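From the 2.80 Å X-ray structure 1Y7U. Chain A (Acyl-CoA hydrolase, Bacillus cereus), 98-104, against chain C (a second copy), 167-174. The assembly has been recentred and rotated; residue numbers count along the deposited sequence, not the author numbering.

Chain A 98-104: VFVKVVS
Chain C 167-174: KVATLLTF

What forms the apolar centre of the contact? Leu C172, with chi1 at -75° (m) and chi2 at -174° (t), points its CA-to-CB bond toward the strand of chain A and sets its CD1 against two side chains. CZ of Phe A99 lies 3.6 Å from CD1 of Leu C172, which meets the ring at its edge, near the ring plane; CG of Lys A101 lies 3.9 Å from the same CD1, so the lysine's aliphatic stem adds to the apolar surface. Phe A99 (chi1 176°, t; chi2 70°) also reaches the helix one turn back, where its CE1 comes within 3.8 Å of CG1 of Val C168 (chi1 175°, t). These are dispersion contacts among buried residues.

How do the backbones bring these side chains together? Chain A is extended throughout 98-104, with phi from -85° to -132° and psi from 119° to 147°, part of a longer strand. Alternation turns Phe A99, Lys A101 and Val A103 toward chain C, while the residues between them make no contact with it. Chain C is helical over 167-171, phi near -60° and psi between -24° and -54°; N of Leu C172 still donates a hydrogen bond to O of Val C168 at 3.1 Å, although Leu C172 itself has left the helix at phi/psi -66/138. Thr C173 follows at -113/127. The helix runs across the strand; the tail from Leu C172 to Phe C174 then turns to run roughly the way the strand does, CA of Lys A101 standing 8.8 Å from CA of Leu C172 and CA of Val A103 8.2 Å from CA of Phe C174. At these separations side chains, not paired backbones, bridge the gap.

What closes the far end of the apolar row? Val A103 (chi1 179°, t) faces the C-terminal residue, Phe C174 (chi1 66°, p; chi2 86°). CG1 of Val A103 lies 4.3 Å from CD1 of Phe C174, approaching the ring obliquely. This contact is looser than those at Phe A99, and Phe C174 is exposed and poorly ordered.

Where does the contact become polar? Lys A101 is fully extended, all four chi angles t (172°, -176°, 166°, -178°), and carries its amine past Leu C172 to the chain C backbone. There NZ of Lys A101 donates a hydrogen bond to O of Thr C173 at 3.1 Å, the charged amine meeting a neutral carbonyl. The Thr C173 side chain (chi1 -161°, t) starts away from chain A, so its contribution is through the backbone. NZ of Lys A101 is also hydrogen-bonded elsewhere in the structure.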

ATOM      1  N   VAL A  98     -12.646   6.334  23.540  1.00 28.78           N
ATOM      2  CA  VAL A  98     -12.717   7.264  22.438  1.00 25.61           C
ATOM      3  C   VAL A  98     -13.929   6.974  21.580  1.00 26.48           C
ATOM      4  O   VAL A  98     -14.125   5.847  21.108  1.00 25.72           O
ATOM      5  CB  VAL A  98     -11.448   7.173  21.577  1.00 21.90           C
ATOM      6  CG1 VAL A  98     -11.478   8.241  20.499  1.00 23.01           C
ATOM      7  CG2 VAL A  98     -10.212   7.320  22.457  1.00 17.77           C
ATOM      8  N   PHE A  99     -14.755   7.994  21.404  1.00 24.73           N
ATOM      9  CA  PHE A  99     -15.944   7.862  20.581  1.00 24.65           C
ATOM     10  C   PHE A  99     -15.505   8.109  19.143  1.00 27.33           C
ATOM     11  O   PHE A  99     -14.657   8.971  18.878  1.00 28.49           O
ATOM     12  CB  PHE A  99     -16.993   8.900  20.975  1.00 21.29           C
ATOM     13  CG  PHE A  99     -18.202   8.889  20.100  1.00 20.84           C
ATOM     14  CD1 PHE A  99     -19.104   7.827  20.152  1.00 22.60           C
ATOM     15  CD2 PHE A  99     -18.415   9.906  19.167  1.00 21.39           C
ATOM     16  CE1 PHE A  99     -20.207   7.777  19.280  1.00 21.22           C
ATOM     17  CE2 PHE A  99     -19.513   9.867  18.292  1.00 19.89           C
ATOM     18  CZ  PHE A  99     -20.407   8.798  18.348  1.00 20.62           C
ATOM     19  N   VAL A 100     -16.062   7.341  18.217  1.00 28.17           N
ATOM     20  CA  VAL A 100     -15.718   7.505  16.818  1.00 28.01           C
ATOM     21  C   VAL A 100     -16.986   7.555  16.007  1.00 28.43           C
ATOM     22  O   VAL A 100     -17.882   6.729  16.166  1.00 28.81           O
ATOM     23  CB  VAL A 100     -14.847   6.362  16.303  1.00 27.86           C
ATOM     24  CG1 VAL A 100     -14.363   6.695  14.903  1.00 29.76           C
ATOM     25  CG2 VAL A 100     -13.670   6.145  17.236  1.00 29.89           C
ATOM     26  N   LYS A 101     -17.034   8.526  15.113  1.00 29.18           N
ATOM     27  CA  LYS A 101     -18.189   8.765  14.278  1.00 28.80           C
ATOM     28  C   LYS A 101     -17.775   8.666  12.804  1.00 29.42           C
ATOM     29  O   LYS A 101     -16.777   9.255  12.392  1.00 29.23           O
ATOM     30  CB  LYS A 101     -18.686  10.149  14.658  1.00 30.72           C
ATOM     31  CG  LYS A 101     -19.757  10.764  13.851  1.00 36.13           C
ATOM     32  CD  LYS A 101     -19.935  12.150  14.414  1.00 40.78           C
ATOM     33  CE  LYS A 101     -20.746  13.035  13.517  1.00 47.15           C
ATOM     34  NZ  LYS A 101     -20.820  14.382  14.138  1.00 54.11           N
ATOM     35  N   VAL A 102     -18.521   7.895  12.019  1.00 28.19           N
ATOM     36  CA  VAL A 102     -18.214   7.734  10.601  1.00 26.05           C
ATOM     37  C   VAL A 102     -19.382   8.229   9.749  1.00 27.97           C
ATOM     38  O   VAL A 102     -20.491   7.698   9.821  1.00 28.30           O
ATOM     39  CB  VAL A 102     -17.921   6.258  10.260  1.00 23.98           C
ATOM     40  CG1 VAL A 102     -17.623   6.111   8.786  1.00 21.51           C
ATOM     41  CG2 VAL A 102     -16.742   5.764  11.079  1.00 23.95           C
ATOM     42  N   VAL A 103     -19.116   9.240   8.930  1.00 27.97           N
ATOM     43  CA  VAL A 103     -20.134   9.838   8.083  1.00 28.22           C
ATOM     44  C   VAL A 103     -19.803   9.768   6.603  1.00 29.99           C
ATOM     45  O   VAL A 103     -18.728  10.181   6.184  1.00 30.30           O
ATOM     46  CB  VAL A 103     -20.330  11.316   8.449  1.00 25.44           C
ATOM     47  CG1 VAL A 103     -21.381  11.946   7.555  1.00 25.80           C
ATOM     48  CG2 VAL A 103     -20.717  11.434   9.897  1.00 23.64           C
ATOM     49  N   SER A 104     -20.733   9.250   5.811  1.00 32.42           N
ATOM     50  CA  SER A 104     -20.529   9.169   4.375  1.00 37.35           C
ATOM     51  C   SER A 104     -21.256  10.347   3.739  1.00 38.42           C
ATOM     52  O   SER A 104     -22.293  10.789   4.228  1.00 39.58           O
ATOM     53  CB  SER A 104     -21.063   7.843   3.821  1.00 40.91           C
ATOM     54  OG  SER A 104     -22.447   7.695   4.064  1.00 50.25           O
TER
ATOM     55  N   LYS C 167     -29.699   4.389  18.254  1.00 32.95           N
ATOM     56  CA  LYS C 167     -29.931   5.461  19.216  1.00 32.44           C
ATOM     57  C   LYS C 167     -28.822   6.495  19.125  1.00 33.96           C
ATOM     58  O   LYS C 167     -29.083   7.688  18.958  1.00 35.74           O
ATOM     59  CB  LYS C 167     -29.969   4.914  20.645  1.00 31.60           C
ATOM     60  CG  LYS C 167     -30.002   6.010  21.708  1.00 31.92           C
ATOM     61  CD  LYS C 167     -29.853   5.460  23.120  1.00 32.97           C
ATOM     62  CE  LYS C 167     -29.929   6.575  24.165  1.00 32.19           C
ATOM     63  NZ  LYS C 167     -29.553   6.109  25.549  1.00 36.08           N
ATOM     64  N   VAL C 168     -27.583   6.033  19.254  1.00 33.07           N
ATOM     65  CA  VAL C 168     -26.433   6.920  19.183  1.00 32.63           C
ATOM     66  C   VAL C 168     -26.451   7.689  17.866  1.00 31.78           C
ATOM     67  O   VAL C 168     -26.165   8.881  17.830  1.00 31.29           O
ATOM     68  CB  VAL C 168     -25.104   6.131  19.286  1.00 32.71           C
ATOM     69  CG1 VAL C 168     -23.928   7.064  19.090  1.00 29.89           C
ATOM     70  CG2 VAL C 168     -25.011   5.442  20.630  1.00 30.45           C
ATOM     71  N   ALA C 169     -26.793   7.010  16.783  1.00 32.04           N
ATOM     72  CA  ALA C 169     -26.825   7.682  15.495  1.00 35.40           C
ATOM     73  C   ALA C 169     -27.880   8.778  15.532  1.00 37.45           C
ATOM     74  O   ALA C 169     -27.659   9.886  15.040  1.00 37.67           O
ATOM     75  CB  ALA C 169     -27.137   6.687  14.374  1.00 32.24           C
ATOM     76  N   THR C 170     -29.026   8.471  16.126  1.00 39.59           N
ATOM     77  CA  THR C 170     -30.103   9.443  16.191  1.00 41.88           C
ATOM     78  C   THR C 170     -29.704  10.723  16.908  1.00 41.53           C
ATOM     79  O   THR C 170     -29.895  11.820  16.382  1.00 42.08           O
ATOM     80  CB  THR C 170     -31.353   8.842  16.858  1.00 43.05           C
ATOM     81  OG1 THR C 170     -31.942   7.886  15.970  1.00 44.34           O
ATOM     82  CG2 THR C 170     -32.370   9.922  17.170  1.00 41.57           C
ATOM     83  N   LEU C 171     -29.128  10.592  18.094  1.00 40.47           N
ATOM     84  CA  LEU C 171     -28.748  11.778  18.841  1.00 42.09           C
ATOM     85  C   LEU C 171     -27.611  12.572  18.205  1.00 43.39           C
ATOM     86  O   LEU C 171     -27.476  13.765  18.456  1.00 43.02           O
ATOM     87  CB  LEU C 171     -28.388  11.407  20.282  1.00 39.61           C
ATOM     88  CG  LEU C 171     -27.020  10.810  20.584  1.00 38.83           C
ATOM     89  CD1 LEU C 171     -25.955  11.882  20.513  1.00 38.77           C
ATOM     90  CD2 LEU C 171     -27.045  10.212  21.976  1.00 40.77           C
ATOM     91  N   LEU C 172     -26.792  11.925  17.385  1.00 47.08           N
ATOM     92  CA  LEU C 172     -25.675  12.628  16.753  1.00 51.17           C
ATOM     93  C   LEU C 172     -26.090  13.698  15.756  1.00 55.60           C
ATOM     94  O   LEU C 172     -27.010  13.507  14.949  1.00 52.68           O
ATOM     95  CB  LEU C 172     -24.729  11.651  16.054  1.00 48.22           C
ATOM     96  CG  LEU C 172     -23.819  10.834  16.959  1.00 46.47           C
ATOM     97  CD1 LEU C 172     -22.858  10.055  16.096  1.00 49.74           C
ATOM     98  CD2 LEU C 172     -23.059  11.751  17.895  1.00 45.76           C
ATOM     99  N   THR C 173     -25.388  14.827  15.831  1.00 63.86           N
ATOM    100  CA  THR C 173     -25.630  15.962  14.954  1.00 72.82           C
ATOM    101  C   THR C 173     -24.408  16.137  14.045  1.00 77.21           C
ATOM    102  O   THR C 173     -23.266  16.200  14.512  1.00 75.96           O
ATOM    103  CB  THR C 173     -25.902  17.262  15.777  1.00 74.17           C
ATOM    104  OG1 THR C 173     -26.563  18.223  14.944  1.00 75.35           O
ATOM    105  CG2 THR C 173     -24.603  17.869  16.307  1.00 74.34           C
ATOM    106  N   PHE C 174     -24.666  16.189  12.742  1.00 82.97           N
ATOM    107  CA  PHE C 174     -23.620  16.335  11.732  1.00 86.93           C
ATOM    108  C   PHE C 174     -24.194  17.151  10.574  1.00 88.81           C
ATOM    109  O   PHE C 174     -23.419  17.522   9.667  1.00 90.06           O
ATOM    110  CB  PHE C 174     -23.198  14.954  11.222  1.00 85.94           C
ATOM    111  CG  PHE C 174     -24.285  14.244  10.470  1.00 86.84           C
ATOM    112  CD1 PHE C 174     -24.460  14.459   9.109  1.00 86.51           C
ATOM    113  CD2 PHE C 174     -25.202  13.440  11.142  1.00 87.70           C
ATOM    114  CE1 PHE C 174     -25.536  13.894   8.430  1.00 86.49           C
ATOM    115  CE2 PHE C 174     -26.282  12.871  10.471  1.00 87.07           C
ATOM    116  CZ  PHE C 174     -26.449  13.100   9.113  1.00 86.82           C
ATOM    117  OXT PHE C 174     -25.425  17.387  10.582  1.00 89.97           O
TER